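Local coordinates for O-succinylhomoserine sulfhydrylase (Mycobacterium tuberculosis, PDB 3NDN), which uses pyridoxal 5'-phosphate to make L-homocysteine from O-succinyl-L-homoserine and hydrogen sulfide, a step of methionine biosynthesis, at the interface of chains A and B and the interface of chains A and C. Numbering follows the deposited sequence. Chains: chain A/B/C, O-succinylhomoserine sulfhydrylase.

Contact 1: the interface of chains A and B. Residues chain A 106, 130, 132, 236; chain B 75, 77, 256-257.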
loop_
_atom_site.group_PDB
_atom_site.type_symbol
_atom_site.label_atom_id
_atom_site.label_comp_id
_atom_site.label_asym_id
_atom_site.label_seq_id
_atom_site.Cartn_x
_atom_site.Cartn_y
_atom_site.Cartn_z
ATOM N N MET A 106 10.670 -20.291 -2.514
ATOM C CA MET A 106 11.970 -20.822 -2.966
ATOM C C MET A 106 13.154 -20.286 -2.138
ATOM O O MET A 106 14.134 -21.014 -1.890
ATOM C CB MET A 106 12.190 -20.577 -4.463
ATOM C CG MET A 106 11.401 -21.516 -5.397
ATOM S SD MET A 106 11.333 -23.264 -4.916
ATOM C CE MET A 106 13.054 -23.762 -5.034
ATOM N N PHE A 130 8.627 -30.147 -6.932
ATOM C CA PHE A 130 8.428 -28.856 -7.627
ATOM C C PHE A 130 9.669 -28.561 -8.482
ATOM O O PHE A 130 10.794 -28.673 -7.995
ATOM C CB PHE A 130 8.259 -27.768 -6.559
ATOM C CG PHE A 130 7.823 -26.404 -7.080
ATOM C CD1 PHE A 130 6.625 -26.246 -7.771
ATOM C CD2 PHE A 130 8.580 -25.266 -6.782
ATOM C CE1 PHE A 130 6.208 -24.971 -8.222
ATOM C CE2 PHE A 130 8.183 -23.990 -7.219
ATOM C CZ PHE A 130 6.989 -23.842 -7.941
ATOM N N SER A 132 11.565 -25.979 -9.534
ATOM C CA SER A 132 12.645 -25.196 -8.922
ATOM C C SER A 132 13.313 -25.881 -7.713
ATOM O O SER A 132 14.521 -25.724 -7.512
ATOM C CB SER A 132 12.158 -23.797 -8.545
ATOM O OG SER A 132 11.959 -22.986 -9.691
ATOM N N LEU A 236 4.156 -12.313 -3.034
ATOM C CA LEU A 236 5.037 -13.439 -2.672
ATOM C C LEU A 236 5.606 -13.335 -1.251
ATOM O O LEU A 236 5.809 -12.227 -0.710
ATOM C CB LEU A 236 6.187 -13.585 -3.685
ATOM C CG LEU A 236 5.831 -14.058 -5.100
ATOM C CD1 LEU A 236 5.693 -12.865 -6.002
ATOM C CD2 LEU A 236 6.925 -14.964 -5.628
ATOM N N TYR B 75 5.160 -15.658 -14.087
ATOM C CA TYR B 75 5.229 -15.786 -12.638
ATOM C C TYR B 75 6.111 -14.689 -12.068
ATOM O O TYR B 75 7.238 -14.479 -12.532
ATOM C CB TYR B 75 5.740 -17.174 -12.195
ATOM C CG TYR B 75 5.407 -17.527 -10.748
ATOM C CD1 TYR B 75 6.419 -17.708 -9.802
ATOM C CD2 TYR B 75 4.080 -17.667 -10.323
ATOM C CE1 TYR B 75 6.126 -18.036 -8.470
ATOM C CE2 TYR B 75 3.772 -17.991 -8.981
ATOM C CZ TYR B 75 4.804 -18.181 -8.064
ATOM O OH TYR B 75 4.528 -18.521 -6.743
ATOM N N ARG B 77 7.892 -14.268 -9.446
ATOM C CA ARG B 77 9.202 -14.533 -8.844
ATOM C C ARG B 77 10.321 -14.133 -9.805
ATOM O O ARG B 77 11.380 -13.681 -9.361
ATOM C CB ARG B 77 9.386 -16.011 -8.454
ATOM C CG ARG B 77 10.355 -16.202 -7.292
ATOM C CD ARG B 77 10.820 -17.644 -7.037
ATOM N NE ARG B 77 9.727 -18.620 -6.972
ATOM C CZ ARG B 77 9.445 -19.508 -7.928
ATOM N NH1 ARG B 77 8.428 -20.339 -7.765
ATOM N NH2 ARG B 77 10.168 -19.578 -9.048
ATOM N N ARG B 256 15.540 -17.116 -10.494
ATOM C CA ARG B 256 14.344 -17.950 -10.626
ATOM C C ARG B 256 14.265 -19.039 -9.552
ATOM O O ARG B 256 13.204 -19.262 -8.954
ATOM C CB ARG B 256 14.271 -18.583 -12.017
ATOM C CG ARG B 256 14.084 -17.588 -13.161
ATOM C CD ARG B 256 13.713 -18.302 -14.452
ATOM N NE ARG B 256 13.417 -17.359 -15.528
ATOM C CZ ARG B 256 12.813 -17.694 -16.661
ATOM N NH1 ARG B 256 12.447 -18.949 -16.871
ATOM N NH2 ARG B 256 12.582 -16.774 -17.585
ATOM N N HIS B 257 15.390 -19.695 -9.291
ATOM C CA HIS B 257 15.365 -20.880 -8.444
ATOM C C HIS B 257 15.703 -20.726 -6.955
ATOM O O HIS B 257 15.268 -21.558 -6.154
ATOM C CB HIS B 257 16.168 -22.009 -9.116
ATOM C CG HIS B 257 15.752 -22.284 -10.531
ATOM N ND1 HIS B 257 14.543 -22.865 -10.855
ATOM C CD2 HIS B 257 16.391 -22.069 -11.711
ATOM C CE1 HIS B 257 14.456 -23.000 -12.168
ATOM N NE2 HIS B 257 15.567 -22.530 -12.712
#
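Helices 105-114 and 131-143 of chain A, with the loops holding A:Phe130 and A:Leu236, meet the loop of B:Tyr75 and B:Arg77 and the C-terminal end of helix 244-258 of chain B. In this trans-sulfuration enzyme of the Cys/Met metabolism family, B:Tyr75 and B:Arg77 belong to the Tyr-Ser-Arg segment that one subunit typically lends to the cofactor phosphate of its neighbour. The guanidinium of B:Arg77 lies between B:Tyr75 of its own chain and A:Met106 of the partner: B:Tyr75 turns its edge, at CE1, to one face, and CG of A:Met106 lies 3.6 Å above the other, also toward the rim. NH1 points at the edge of the A:Phe130 ring, in the ring plane and 3.7 Å from CE2, with the two planes almost perpendicular (89°). The bend at chi3 of B:Arg77 (-50°) turns the guanidinium into this slot, while its CB packs 3.9 Å from CD2 of A:Leu236, the two side chains crossing at about a right angle. Within chain B, NH2 makes a weak hydrogen bond of 3.1 Å to the carbonyl O of B:Arg256, which may help steady the guanidinium against the helix end. Next to it, OG of A:Ser132 and ND1 of B:His257 share a hydrogen bond of 2.8 Å whose direction is not decided. With OG beside the backbone N (chi1 -72°), the hydroxyl faces the imidazole, and CB of A:Ser132 sits at the edge of that ring.

Contact 2: the interface of chains A and C. Residues chain A 22, 29, 33; chain C 352-353.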
loop_
_atom_site.group_PDB
_atom_site.type_symbol
_atom_site.label_atom_id
_atom_site.label_comp_id
_atom_site.label_asym_id
_atom_site.label_seq_id
_atom_site.Cartn_x
_atom_site.Cartn_y
_atom_site.Cartn_z
ATOM N N PRO A 22 -5.048 -16.327 26.373
ATOM C CA PRO A 22 -5.446 -17.259 27.446
ATOM C C PRO A 22 -5.024 -18.720 27.199
ATOM O O PRO A 22 -4.884 -19.147 26.056
ATOM C CB PRO A 22 -6.981 -17.158 27.463
ATOM C CG PRO A 22 -7.285 -15.817 26.910
ATOM C CD PRO A 22 -6.182 -15.487 25.931
ATOM N N THR A 29 -8.535 -19.475 16.870
ATOM C CA THR A 29 -8.374 -18.288 17.709
ATOM C C THR A 29 -6.988 -17.609 17.594
ATOM O O THR A 29 -6.908 -16.366 17.509
ATOM C CB THR A 29 -8.723 -18.635 19.169
ATOM O OG1 THR A 29 -10.077 -19.084 19.225
ATOM C CG2 THR A 29 -8.571 -17.448 20.066
ATOM N N ARG A 33 -5.881 -13.474 16.329
ATOM C CA ARG A 33 -5.304 -12.438 17.218
ATOM C C ARG A 33 -3.973 -12.793 17.910
ATOM O O ARG A 33 -3.540 -12.095 18.843
ATOM C CB ARG A 33 -6.365 -11.925 18.243
ATOM C CG ARG A 33 -7.353 -12.970 18.761
ATOM C CD ARG A 33 -8.176 -12.518 19.992
ATOM N NE ARG A 33 -9.276 -11.565 19.754
ATOM C CZ ARG A 33 -9.205 -10.258 19.995
ATOM N NH1 ARG A 33 -8.083 -9.737 20.472
ATOM N NH2 ARG A 33 -10.265 -9.463 19.781
ATOM N N ARG C 352 -10.631 -11.401 28.833
ATOM C CA ARG C 352 -9.204 -11.649 28.554
ATOM C C ARG C 352 -8.922 -11.883 27.078
ATOM O O ARG C 352 -7.764 -11.814 26.642
ATOM C CB ARG C 352 -8.685 -12.846 29.362
ATOM C CG ARG C 352 -8.586 -12.610 30.863
ATOM C CD ARG C 352 -7.866 -13.787 31.563
ATOM N NE ARG C 352 -8.466 -15.090 31.240
ATOM C CZ ARG C 352 -8.025 -16.268 31.685
ATOM N NH1 ARG C 352 -6.965 -16.339 32.492
ATOM N NH2 ARG C 352 -8.650 -17.386 31.329
ATOM N N LEU C 353 -9.974 -12.192 26.321
ATOM C CA LEU C 353 -9.860 -12.498 24.895
ATOM C C LEU C 353 -10.516 -11.408 24.019
ATOM O O LEU C 353 -9.889 -10.887 23.084
ATOM C CB LEU C 353 -10.471 -13.888 24.600
ATOM C CG LEU C 353 -10.232 -14.498 23.222
ATOM C CD1 LEU C 353 -8.721 -14.728 22.949
ATOM C CD2 LEU C 353 -11.029 -15.812 23.048
#
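Apolar packing centres on C:Leu353, whose side chain enters between the loop of A:Pro22 and helix 27-33 of chain A, where A:Thr29 and A:Arg33 are one turn apart. This is a small patch of the two-fold interface between chains A and C of the homotetramer. The CD1 methyl of C:Leu353 does most of the touching. It lies 3.7 Å from CD of A:Arg33, against the aliphatic part of that chain, and 4.0 Å from CG2 of A:Thr29, the methyl branch, which it meets tip to tip. CD of A:Pro22 borders the same methyl at 4.0 Å, with ring and leucine side chain nearly at right angles. In A:Thr29, CG2 is turned anti to the backbone N, and this branch rather than the hydroxyl OG1 faces the leucine. The pyrrolidine and C:Arg352 run alongside each other, pointing opposite ways: CG of A:Pro22 rests 4.1 Å from CB of C:Arg352, and CB of A:Pro22 lies above one face of the C:Arg352 guanidinium, toward the rim.

The polar side of the patch is a carbonyl over a guanidinium face. The backbone O of C:Leu353 stands over the centre of the A:Arg33 guanidinium, 3.2 Å from CZ, and approaches the face rather than the N-H groups in its plane. A bend at chi3 (76°) presents that face to the carbonyl while CD stays on the leucine methyl. The contact is probably electrostatic, with the partial negative charge of O set against the delocalised positive charge.

By fitting C:Leu353 between loop and helix, the patch probably helps seat the N-terminal region of chain A on chain C within the tetramer.

Contact 1 and contact 2 lie about 36 Å apart, measured between the centres of their C-alpha atoms, and join chain A to two different neighbours. They share no residue or secondary-structure element: on chain A, contact 1 draws on helices 105-114 and 131-143, contact 2 on helix 27-33 and the loop before it. Two-fold symmetry gives each contact a twin in which the partners swap roles. Together the two kinds of interface help build the homotetramer, contact 1 through the phosphate-binding segment that a neighbour lends, contact 2 through the N-terminal region.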